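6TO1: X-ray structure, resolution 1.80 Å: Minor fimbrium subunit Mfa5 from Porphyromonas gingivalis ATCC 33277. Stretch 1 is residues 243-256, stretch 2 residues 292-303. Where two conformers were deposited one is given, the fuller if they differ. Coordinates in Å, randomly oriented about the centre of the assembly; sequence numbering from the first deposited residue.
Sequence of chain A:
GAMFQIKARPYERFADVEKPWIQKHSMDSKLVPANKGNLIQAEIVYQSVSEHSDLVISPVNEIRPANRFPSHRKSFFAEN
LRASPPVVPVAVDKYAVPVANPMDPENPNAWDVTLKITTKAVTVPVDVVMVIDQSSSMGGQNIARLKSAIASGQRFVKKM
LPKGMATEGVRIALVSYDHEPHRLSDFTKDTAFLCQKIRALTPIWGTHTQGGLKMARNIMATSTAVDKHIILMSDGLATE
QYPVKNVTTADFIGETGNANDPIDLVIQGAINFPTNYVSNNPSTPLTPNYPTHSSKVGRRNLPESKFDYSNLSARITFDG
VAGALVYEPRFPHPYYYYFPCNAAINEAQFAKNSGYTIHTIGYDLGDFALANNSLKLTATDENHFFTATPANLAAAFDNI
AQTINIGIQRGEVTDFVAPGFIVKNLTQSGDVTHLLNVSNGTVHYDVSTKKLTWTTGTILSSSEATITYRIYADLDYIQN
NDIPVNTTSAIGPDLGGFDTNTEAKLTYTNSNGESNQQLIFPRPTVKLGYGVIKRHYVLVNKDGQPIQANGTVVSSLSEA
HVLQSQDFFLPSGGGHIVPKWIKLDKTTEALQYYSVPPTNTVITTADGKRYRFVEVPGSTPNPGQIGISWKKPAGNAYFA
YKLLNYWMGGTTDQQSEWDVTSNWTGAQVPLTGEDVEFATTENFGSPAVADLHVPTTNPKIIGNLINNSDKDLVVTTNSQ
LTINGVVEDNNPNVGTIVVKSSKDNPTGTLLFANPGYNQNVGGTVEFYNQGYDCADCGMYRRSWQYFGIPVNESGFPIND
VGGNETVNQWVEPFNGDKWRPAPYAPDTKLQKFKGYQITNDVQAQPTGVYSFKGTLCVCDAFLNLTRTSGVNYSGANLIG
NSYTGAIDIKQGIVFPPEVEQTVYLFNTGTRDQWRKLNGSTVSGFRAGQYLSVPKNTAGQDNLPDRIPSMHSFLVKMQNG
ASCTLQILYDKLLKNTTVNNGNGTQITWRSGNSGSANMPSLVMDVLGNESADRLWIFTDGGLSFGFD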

# COMPACT_ATOMS: atom_id res chain seq x y z
N PRO A 243 -3.56 21.70 -42.08
CA PRO A 243 -2.56 22.17 -43.04
C PRO A 243 -1.14 22.02 -42.52
O PRO A 243 -0.88 22.10 -41.31
N VAL A 244 -0.23 21.84 -43.45
CA VAL A 244 1.20 21.76 -43.18
C VAL A 244 1.83 23.11 -43.52
O VAL A 244 1.69 23.60 -44.64
N LYS A 245 2.55 23.68 -42.57
CA LYS A 245 3.19 24.98 -42.74
C LYS A 245 4.43 24.87 -43.60
O LYS A 245 5.19 23.89 -43.50
N ASN A 246 4.61 25.86 -44.47
CA ASN A 246 5.75 25.94 -45.38
C ASN A 246 6.02 24.60 -46.03
O ASN A 246 7.13 24.07 -46.00
N VAL A 247 4.98 24.05 -46.66
CA VAL A 247 5.07 22.68 -47.13
C VAL A 247 6.07 22.58 -48.27
O VAL A 247 6.17 23.47 -49.13
N THR A 248 6.84 21.50 -48.27
CA THR A 248 7.81 21.20 -49.33
C THR A 248 7.68 19.73 -49.71
O THR A 248 7.05 18.95 -49.00
N THR A 249 8.34 19.34 -50.80
CA THR A 249 8.30 17.95 -51.23
C THR A 249 8.90 17.02 -50.19
O THR A 249 8.63 15.81 -50.20
N ALA A 250 9.73 17.55 -49.29
CA ALA A 250 10.37 16.72 -48.28
C ALA A 250 9.41 16.33 -47.16
O ALA A 250 9.78 15.53 -46.30
N ASP A 251 8.20 16.86 -47.17
CA ASP A 251 7.19 16.51 -46.19
C ASP A 251 6.38 15.29 -46.62
O ASP A 251 5.39 14.95 -45.96
N PHE A 252 6.79 14.64 -47.71
CA PHE A 252 6.09 13.50 -48.29
C PHE A 252 7.10 12.38 -48.45
O PHE A 252 8.32 12.61 -48.41
N ILE A 253 6.59 11.17 -48.65
CA ILE A 253 7.44 9.98 -48.75
C ILE A 253 6.80 8.99 -49.69
O ILE A 253 5.58 8.93 -49.82
N GLY A 254 7.65 8.19 -50.34
CA GLY A 254 7.19 7.16 -51.25
C GLY A 254 7.10 5.78 -50.60
O GLY A 254 7.37 5.59 -49.42
N GLU A 255 6.72 4.81 -51.44
CA GLU A 255 6.57 3.42 -51.03
C GLU A 255 7.77 2.94 -50.22
O GLU A 255 8.93 3.21 -50.57
N THR A 256 7.48 2.25 -49.12
CA THR A 256 8.52 1.72 -48.26
C THR A 256 9.04 0.39 -48.75
O THR A 256 10.12 -0.04 -48.31
N THR A 292 0.60 6.98 -58.92
CA THR A 292 1.27 5.80 -59.44
C THR A 292 2.20 5.26 -58.36
O THR A 292 2.32 5.83 -57.26
N HIS A 293 2.90 4.16 -58.67
CA HIS A 293 3.81 3.61 -57.68
C HIS A 293 4.92 4.57 -57.29
O HIS A 293 5.55 4.39 -56.23
N SER A 294 5.20 5.59 -58.10
CA SER A 294 6.26 6.55 -57.81
C SER A 294 5.75 7.78 -57.06
O SER A 294 6.56 8.64 -56.69
N SER A 295 4.46 7.88 -56.81
CA SER A 295 3.92 9.04 -56.11
C SER A 295 4.35 9.09 -54.65
O SER A 295 4.80 8.11 -54.06
N LYS A 296 4.17 10.27 -54.05
CA LYS A 296 4.62 10.55 -52.70
C LYS A 296 3.40 10.94 -51.86
O LYS A 296 2.52 11.66 -52.34
N VAL A 297 3.36 10.44 -50.64
CA VAL A 297 2.26 10.71 -49.73
C VAL A 297 2.79 11.33 -48.45
O VAL A 297 3.97 11.22 -48.12
N GLY A 298 1.88 11.97 -47.72
CA GLY A 298 2.31 12.71 -46.55
C GLY A 298 3.04 11.81 -45.55
O GLY A 298 2.65 10.66 -45.32
N ARG A 299 4.10 12.36 -44.96
CA ARG A 299 4.84 11.64 -43.93
C ARG A 299 4.02 11.50 -42.65
O ARG A 299 3.02 12.19 -42.44
N ARG A 300 4.48 10.60 -41.77
CA ARG A 300 3.88 10.48 -40.45
C ARG A 300 4.87 10.88 -39.35
O ARG A 300 4.57 10.67 -38.17
N ASN A 301 6.02 11.46 -39.70
CA ASN A 301 7.00 11.85 -38.70
C ASN A 301 7.42 13.30 -38.83
O ASN A 301 8.57 13.66 -38.56
N LEU A 302 6.49 14.18 -39.20
CA LEU A 302 6.80 15.59 -39.20
C LEU A 302 6.90 16.11 -37.77
O LEU A 302 6.20 15.61 -36.87
N PRO A 303 7.70 17.14 -37.53
CA PRO A 303 7.64 17.81 -36.23
C PRO A 303 6.31 18.50 -36.00
O PRO A 303 5.61 18.91 -36.93

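The two stretches meet along a short antiparallel ladder, and the residues with the largest covered areas are Ile-253, Arg-299 and Phe-252. Ile-253 pairs with Val-297 through backbone hydrogen bonds in both directions, Ile-253 N to Val-297 O at 2.7 Å and Val-297 N to Ile-253 O at 2.8 Å, and, as a directly opposed pair, they carry their side chains on the same face of the sheet. With chi1 and chi2 both t, Ile-253 is extended, and its CD1 lies over one face of the Arg-299 guanidinium, 3.7 Å from Arg-299 NH1.

Arg-299 leaves the backbone sideways (chi1 m, chi2 t, chi3 t). Its main-chain N donates to Asp-251 O at 3.1 Å, while its NE makes a weak hydrogen bond to Ala-250 O at 3.2 Å, bent to 125°. Arg-299 NH1 also donates to Asn-301 OD1 at 3.3 Å, which ties the guanidinium to its own stretch.

The CA-to-CB bond of Phe-252 points away overall, yet the m rotamer (chi2 -105°) leaves its ring obliquely beside the opposing strand, with Phe-252 CD1 3.6 Å from Gly-298 N. Its CB lies 3.8 Å from Lys-296 CB. Leu-302 (m, t) points toward stretch 1; its CD1 meets Val-244 CG2 at 4.2 Å, and its CD2 approaches Asp-251 OD1 at 3.7 Å.

Beyond the ladder, polar groups and water take over. Glu-255 starts sideways, but its end comes nearer, chi1 being m and chi2 t, and OE2 lies at the edge of the His-293 ring, where His-293 ND1 donates to Glu-255 OE2 at 2.6 Å with nearly linear geometry. One water accepts from Gly-254 N (3.0 Å) and Lys-296 NZ (2.9 Å). A second accepts from Glu-255 N (3.0 Å) and donates to His-293 O and Ser-295 O (2.7 Å each), linking the two stretches through the backbone of Glu-255, His-293 and Ser-295.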

# COMPACT_ATOMS: atom_id res chain seq x y z
CB PRO A 243 -2.90 23.65 -43.23
CG PRO A 243 -4.31 23.80 -42.75
CD PRO A 243 -4.50 22.77 -41.68
CB VAL A 244 1.84 20.64 -44.00
CG1 VAL A 244 3.36 20.67 -43.86
CG2 VAL A 244 1.30 19.26 -43.62
CB LYS A 245 3.59 25.56 -41.38
CG LYS A 245 2.45 25.78 -40.44
CD LYS A 245 3.00 26.46 -39.17
CE LYS A 245 1.93 27.15 -38.38
NZ LYS A 245 2.50 27.89 -37.20
CB ASN A 246 6.99 26.44 -44.65
CG ASN A 246 6.78 27.80 -44.03
OD1 ASN A 246 6.97 27.99 -42.83
ND2 ASN A 246 6.38 28.75 -44.85
CB VAL A 247 3.67 22.17 -47.54
CG1 VAL A 247 3.12 23.01 -48.72
CG2 VAL A 247 3.72 20.68 -47.85
CB THR A 248 9.27 21.42 -48.92
OG1 THR A 248 9.74 20.31 -48.14
CG2 THR A 248 9.45 22.72 -48.13
CB THR A 249 9.03 17.76 -52.57
OG1 THR A 249 10.37 18.28 -52.49
CG2 THR A 249 8.27 18.45 -53.70
CB ALA A 250 11.59 17.42 -47.69
CB ASP A 251 6.29 17.72 -45.97
CG ASP A 251 7.04 18.90 -45.39
OD1 ASP A 251 8.03 18.65 -44.66
OD2 ASP A 251 6.63 20.06 -45.63
CB PHE A 252 5.44 13.84 -49.64
CG PHE A 252 4.47 14.97 -49.54
CD1 PHE A 252 3.12 14.75 -49.58
CD2 PHE A 252 4.93 16.28 -49.40
CE1 PHE A 252 2.22 15.81 -49.46
CE2 PHE A 252 4.06 17.33 -49.26
CZ PHE A 252 2.69 17.11 -49.31
CB ILE A 253 7.67 9.39 -47.34
CG1 ILE A 253 8.69 8.25 -47.35
CG2 ILE A 253 6.35 8.86 -46.74
CD1 ILE A 253 9.03 7.77 -45.94
CB GLU A 255 6.39 2.53 -52.28
CG GLU A 255 5.03 2.65 -52.97
CD GLU A 255 4.87 1.81 -54.24
OE1 GLU A 255 5.90 1.38 -54.83
OE2 GLU A 255 3.73 1.58 -54.65
CB THR A 256 8.01 1.49 -46.83
OG1 THR A 256 7.04 0.43 -46.80
CG2 THR A 256 7.40 2.79 -46.25
CB THR A 292 2.07 6.12 -60.70
OG1 THR A 292 3.20 6.93 -60.34
CG2 THR A 292 1.21 6.83 -61.72
CB HIS A 293 4.43 2.30 -58.19
CG HIS A 293 3.49 1.13 -58.13
ND1 HIS A 293 3.00 0.64 -56.94
CD2 HIS A 293 2.94 0.37 -59.11
CE1 HIS A 293 2.18 -0.36 -57.18
NE2 HIS A 293 2.14 -0.55 -58.49
CB SER A 294 6.93 7.00 -59.11
OG SER A 294 7.54 5.88 -59.73
CB SER A 295 2.39 9.03 -56.19
OG SER A 295 1.96 9.19 -57.53
CB LYS A 296 5.66 11.66 -52.69
CG LYS A 296 6.85 11.43 -53.66
CD LYS A 296 7.76 10.31 -53.20
CE LYS A 296 9.06 10.31 -54.05
NZ LYS A 296 9.98 9.21 -53.69
CB VAL A 297 1.43 9.43 -49.43
CG1 VAL A 297 0.88 8.86 -50.75
CG2 VAL A 297 2.26 8.39 -48.68
CB ARG A 299 6.15 12.36 -43.63
CG ARG A 299 7.16 12.24 -44.75
CD ARG A 299 8.43 13.01 -44.46
NE ARG A 299 9.54 12.53 -45.28
CZ ARG A 299 10.28 11.46 -45.00
NH1 ARG A 299 10.03 10.73 -43.91
NH2 ARG A 299 11.26 11.11 -45.82
CB ARG A 300 3.33 9.07 -40.19
CG ARG A 300 4.30 7.94 -40.41
CD ARG A 300 3.65 6.62 -39.98
NE ARG A 300 4.52 5.48 -40.21
CZ ARG A 300 4.42 4.65 -41.25
NH1 ARG A 300 3.50 4.84 -42.18
NH2 ARG A 300 5.29 3.65 -41.37
CB ASN A 301 8.23 10.95 -38.78
CG ASN A 301 9.00 11.09 -40.11
OD1 ASN A 301 8.45 11.44 -41.16
ND2 ASN A 301 10.28 10.77 -40.07
CB LEU A 302 5.75 16.39 -39.93
CG LEU A 302 5.42 16.05 -41.38
CD1 LEU A 302 4.33 16.99 -41.86
CD2 LEU A 302 6.67 16.22 -42.20
CB PRO A 303 8.79 18.83 -36.30
CG PRO A 303 9.05 19.04 -37.75
CD PRO A 303 8.66 17.77 -38.47
O HOH W 1 10.55 8.82 -50.85
O HOH W 2 6.31 5.88 -54.17